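Local coordinates for protein chlorite Dismutase (Nitrobacter winogradskyi, PDB 3QPI) that binds heme b and, as a dimeric chlorite dismutase, breaks chlorite down to chloride and molecular oxygen, at residues Ala20-Glu25 with Glu172-Ile177; Trp14-Val19 with Met28-Leu33. All coordinates share one frame; numbering follows the deposited sequence.

Contact 1: residues Ala20-Glu25 with Glu172-Ile177; sequences APVIGE and EREVDI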
# COMPACT_ATOMS: atom_id res chain seq x y z
N ALA A 20 8.91 -0.81 -10.89
CA ALA A 20 8.23 -0.84 -12.19
C ALA A 20 7.04 0.13 -12.24
O ALA A 20 6.27 0.24 -11.28
CB ALA A 20 7.73 -2.26 -12.48
N PRO A 21 6.88 0.81 -13.39
CA PRO A 21 5.76 1.73 -13.61
C PRO A 21 4.43 1.01 -13.51
O PRO A 21 4.37 -0.18 -13.81
CB PRO A 21 5.97 2.21 -15.05
CG PRO A 21 7.41 1.93 -15.35
CD PRO A 21 7.72 0.68 -14.59
N VAL A 22 3.38 1.70 -13.07
CA VAL A 22 2.04 1.13 -13.18
C VAL A 22 1.07 2.09 -13.88
O VAL A 22 0.53 1.76 -14.94
CB VAL A 22 1.46 0.73 -11.83
CG1 VAL A 22 0.06 0.18 -12.02
CG2 VAL A 22 2.39 -0.26 -11.14
N ILE A 23 0.83 3.26 -13.30
CA ILE A 23 0.25 4.34 -14.08
C ILE A 23 0.92 5.65 -13.74
O ILE A 23 1.31 5.89 -12.60
CB ILE A 23 -1.30 4.42 -13.97
CG1 ILE A 23 -1.81 5.57 -14.84
CG2 ILE A 23 -1.76 4.59 -12.55
CD1 ILE A 23 -3.32 5.53 -15.15
N GLY A 24 1.07 6.50 -14.76
CA GLY A 24 1.75 7.77 -14.59
C GLY A 24 3.22 7.56 -14.28
O GLY A 24 3.78 6.50 -14.49
N GLU A 25 3.86 8.60 -13.77
CA GLU A 25 5.31 8.62 -13.64
C GLU A 25 5.81 7.65 -12.57
O GLU A 25 5.26 7.56 -11.48
CB GLU A 25 5.74 10.05 -13.34
CG GLU A 25 7.22 10.27 -13.24
CD GLU A 25 7.54 11.70 -12.85
OE1 GLU A 25 8.62 11.94 -12.28
OE2 GLU A 25 6.69 12.59 -13.10
N GLU A 172 -4.57 7.58 -10.53
CA GLU A 172 -3.94 8.29 -11.63
C GLU A 172 -2.41 8.25 -11.57
O GLU A 172 -1.74 8.63 -12.53
CB GLU A 172 -4.41 9.75 -11.67
CG GLU A 172 -3.91 10.62 -10.51
CD GLU A 172 -4.41 12.06 -10.63
OE1 GLU A 172 -3.75 12.98 -10.10
OE2 GLU A 172 -5.47 12.28 -11.26
N ARG A 173 -1.87 7.82 -10.44
CA ARG A 173 -0.45 7.51 -10.38
C ARG A 173 -0.23 6.35 -9.41
O ARG A 173 -0.82 6.31 -8.34
CB ARG A 173 0.38 8.72 -9.98
CG ARG A 173 1.88 8.50 -10.11
CD ARG A 173 2.71 9.74 -9.73
NE ARG A 173 4.15 9.46 -9.88
CZ ARG A 173 5.14 10.16 -9.32
NH1 ARG A 173 4.88 11.22 -8.57
NH2 ARG A 173 6.41 9.80 -9.52
N GLU A 174 0.65 5.43 -9.80
CA GLU A 174 0.89 4.22 -9.03
C GLU A 174 2.20 3.60 -9.47
O GLU A 174 2.47 3.48 -10.66
CB GLU A 174 -0.25 3.23 -9.25
CG GLU A 174 -0.11 1.92 -8.51
CD GLU A 174 -1.38 1.11 -8.58
OE1 GLU A 174 -2.18 1.35 -9.51
OE2 GLU A 174 -1.62 0.26 -7.70
N VAL A 175 3.02 3.19 -8.51
CA VAL A 175 4.31 2.63 -8.82
C VAL A 175 4.45 1.31 -8.06
O VAL A 175 3.99 1.19 -6.93
CB VAL A 175 5.46 3.58 -8.43
CG1 VAL A 175 6.82 2.99 -8.87
CG2 VAL A 175 5.23 4.97 -9.04
N ASP A 176 5.08 0.34 -8.71
CA ASP A 176 5.31 -0.96 -8.12
C ASP A 176 6.76 -1.09 -7.61
O ASP A 176 7.71 -1.19 -8.40
CB ASP A 176 5.00 -2.05 -9.16
CG ASP A 176 3.64 -2.70 -8.93
OD1 ASP A 176 3.07 -2.56 -7.83
OD2 ASP A 176 3.14 -3.35 -9.86
N ILE A 177 6.94 -1.07 -6.29
CA ILE A 177 8.24 -1.35 -5.69
C ILE A 177 8.21 -2.70 -4.96
O ILE A 177 7.31 -2.95 -4.16
CB ILE A 177 8.65 -0.23 -4.71
CG1 ILE A 177 8.61 1.13 -5.43
CG2 ILE A 177 10.06 -0.48 -4.16
CD1 ILE A 177 8.74 2.29 -4.53
O HOH W 1 4.10 -2.89 -12.41
O HOH W 2 4.29 4.27 -12.64
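R173 runs out fully extended, CG anti to the backbone N (chi1 -171°), and this carries its guanidinium to the carbonyl of E25; V22, with CG1 anti to its own N (chi1 179°), spreads its two methyls over E174 and D176. The strands are antiparallel, and V22 and I23 both face E174 in a classic beta bulge. E174 O therefore takes two backbone N-H groups, a good one from I23 N at 3.1 Å on a lone pair and a weak, bent one from V22 N. A water accepts from V22 N and lies within hydrogen-bonding distance of both E174 O and G24 O. Before the bulge the pairing is regular, A20 N to D176 O and D176 N to A20 O both 2.8 Å; E174 N to I23 O, 2.9 Å, closes the bulge. R173 NE donates to E25 O at 2.7 Å, the oxygen in the guanidinium plane; NH2 adds a weak bond there and a further one to S26 O. V22 CG1 lies 3.6 Å from E174 OE1, and CG2 3.4 Å from D176 OD2, the side chains crossing obliquely. Both carboxylates form salt bridges with R163; D176 OD1 also pairs with R178, and E174 accepts from W168 NE1. These arginines would favour the ionised acids, of which E174 is the one near the heme, while R173 ties down the chain after the bulge through main-chain oxygens.

Contact 2: residues Trp14-Val19 with Met28-Leu33; sequences WSILSV and MAASHL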
# COMPACT_ATOMS: atom_id res chain seq x y z
N TRP A 14 15.85 -3.12 3.77
CA TRP A 14 15.28 -3.86 2.64
C TRP A 14 16.11 -3.57 1.44
O TRP A 14 16.51 -2.43 1.28
CB TRP A 14 13.84 -3.45 2.35
CG TRP A 14 12.91 -3.75 3.50
CD1 TRP A 14 12.61 -2.94 4.53
CD2 TRP A 14 12.18 -4.96 3.69
NE1 TRP A 14 11.72 -3.58 5.40
CE2 TRP A 14 11.45 -4.82 4.89
CE3 TRP A 14 12.07 -6.15 2.96
CZ2 TRP A 14 10.63 -5.84 5.38
CZ3 TRP A 14 11.25 -7.16 3.45
CH2 TRP A 14 10.55 -6.99 4.64
N SER A 15 16.42 -4.59 0.64
CA SER A 15 17.02 -4.32 -0.67
C SER A 15 15.85 -4.26 -1.61
O SER A 15 14.77 -4.86 -1.37
CB SER A 15 18.01 -5.40 -1.12
OG SER A 15 17.41 -6.67 -1.02
N ILE A 16 16.03 -3.48 -2.66
CA ILE A 16 14.99 -3.32 -3.66
C ILE A 16 15.22 -4.29 -4.83
O ILE A 16 16.20 -4.17 -5.58
CB ILE A 16 14.92 -1.87 -4.21
CG1 ILE A 16 14.49 -0.90 -3.10
CG2 ILE A 16 13.92 -1.78 -5.38
CD1 ILE A 16 14.81 0.55 -3.42
N LEU A 17 14.30 -5.25 -4.93
CA LEU A 17 14.23 -6.22 -6.04
C LEU A 17 13.95 -5.49 -7.34
O LEU A 17 14.72 -5.59 -8.29
CB LEU A 17 13.12 -7.26 -5.76
CG LEU A 17 13.46 -8.08 -4.52
CD1 LEU A 17 12.34 -9.04 -4.05
CD2 LEU A 17 14.78 -8.82 -4.76
N SER A 18 12.89 -4.70 -7.35
CA SER A 18 12.46 -4.04 -8.58
C SER A 18 11.60 -2.81 -8.32
O SER A 18 10.84 -2.74 -7.33
CB SER A 18 11.65 -5.01 -9.44
OG SER A 18 10.63 -5.61 -8.65
N VAL A 19 11.71 -1.87 -9.25
CA VAL A 19 10.79 -0.75 -9.35
C VAL A 19 10.23 -0.71 -10.77
O VAL A 19 10.99 -0.56 -11.74
CB VAL A 19 11.50 0.59 -9.10
CG1 VAL A 19 10.50 1.75 -9.24
CG2 VAL A 19 12.18 0.59 -7.72
N MET A 28 12.74 6.63 -9.71
CA MET A 28 14.10 6.30 -10.07
C MET A 28 14.54 5.00 -9.38
O MET A 28 14.02 4.64 -8.32
CB MET A 28 15.00 7.46 -9.65
CG MET A 28 16.49 7.24 -9.87
SD MET A 28 17.45 8.67 -9.30
CE MET A 28 16.52 10.03 -10.01
N ALA A 29 15.48 4.30 -10.00
CA ALA A 29 16.05 3.07 -9.43
C ALA A 29 16.87 3.36 -8.17
O ALA A 29 17.53 4.40 -8.07
CB ALA A 29 16.92 2.36 -10.46
N ALA A 30 16.82 2.44 -7.21
CA ALA A 30 17.67 2.52 -6.02
C ALA A 30 17.94 1.10 -5.54
O ALA A 30 17.21 0.19 -5.93
CB ALA A 30 17.01 3.36 -4.93
N SER A 31 18.95 0.89 -4.70
CA SER A 31 19.30 -0.48 -4.34
C SER A 31 18.63 -0.92 -3.04
O SER A 31 18.33 -2.09 -2.88
CB SER A 31 20.83 -0.69 -4.27
OG SER A 31 21.38 -0.30 -3.04
N HIS A 32 18.32 0.04 -2.17
CA HIS A 32 17.78 -0.26 -0.84
C HIS A 32 16.68 0.68 -0.41
O HIS A 32 16.59 1.81 -0.86
CB HIS A 32 18.88 -0.19 0.23
CG HIS A 32 19.82 -1.33 0.19
ND1 HIS A 32 20.72 -1.51 -0.84
CD2 HIS A 32 19.98 -2.39 1.02
CE1 HIS A 32 21.41 -2.62 -0.63
NE2 HIS A 32 20.99 -3.17 0.50
N LEU A 33 15.87 0.19 0.52
CA LEU A 33 14.81 0.96 1.08
C LEU A 33 15.04 1.08 2.58
O LEU A 33 15.15 0.07 3.27
CB LEU A 33 13.47 0.29 0.80
CG LEU A 33 12.30 0.93 1.55
CD1 LEU A 33 12.13 2.40 1.11
CD2 LEU A 33 10.99 0.14 1.36
O HOH W 3 17.13 -2.47 -7.48
O HOH W 4 19.37 -3.98 -5.45
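S31 O is gripped by one strong bond, I16 N pointing at it almost straight (2.7 Å, 176°) from above the carbonyl plane; a water shared with I16 O stands at a long, weak 3.4 Å from S31 O. The setting is a beta hairpin of the ferredoxin-like, dimeric alpha-beta barrel fold, where strand 14-23 pairs antiparallel with strand 32-37. W14 and L33 form its hydrogen-bonded pair; L33 N gives W14 O a straight bond of 2.8 Å, whereas the return bond from W14 N is weak. Their CB atoms meet at 4.1 Å on the face where the W14 indole stands edge-to-face with W144. I16 turns toward the other strand, CG1 beside its own N (chi1 -66°), so that CD1 reaches A30 CB at 3.9 Å and CG1 lies against L33 CB. Beyond A30 the chains separate, and another water lies within hydrogen-bonding distance of I16 O and A30 O. On the opposite face S15 OG is held by A180 O of the next strand, 171-181. There S15 CA sits over one face of the H32 imidazole, 4.2 Å from its centroid, in a CH-pi contact, while S31 OG holds ND1 at the ring's edge at 2.6 Å.

How the contacts relate
Contacts 1 and 2 lie on one antiparallel sheet, their centres about 15 Å apart, and share strand 14-23. That strand lies between strands 32-37 and 171-181; contact 2 is on one edge of its first half, contact 1 on the other edge near its end. Along the chain the segments alternate: 14-19, 20-25, 28-33 and, far later, 172-177. Contact 2 is thus a local hairpin, whereas contact 1 brings the last strand beside the second, 14-23. They touch where V175 CG1 packs on V19 CG1 at 3.9 Å. Strand 14-23 is an arm of the hairpin and, through strand 171-181, connects it to the side of the sheet that carries E174 near the heme.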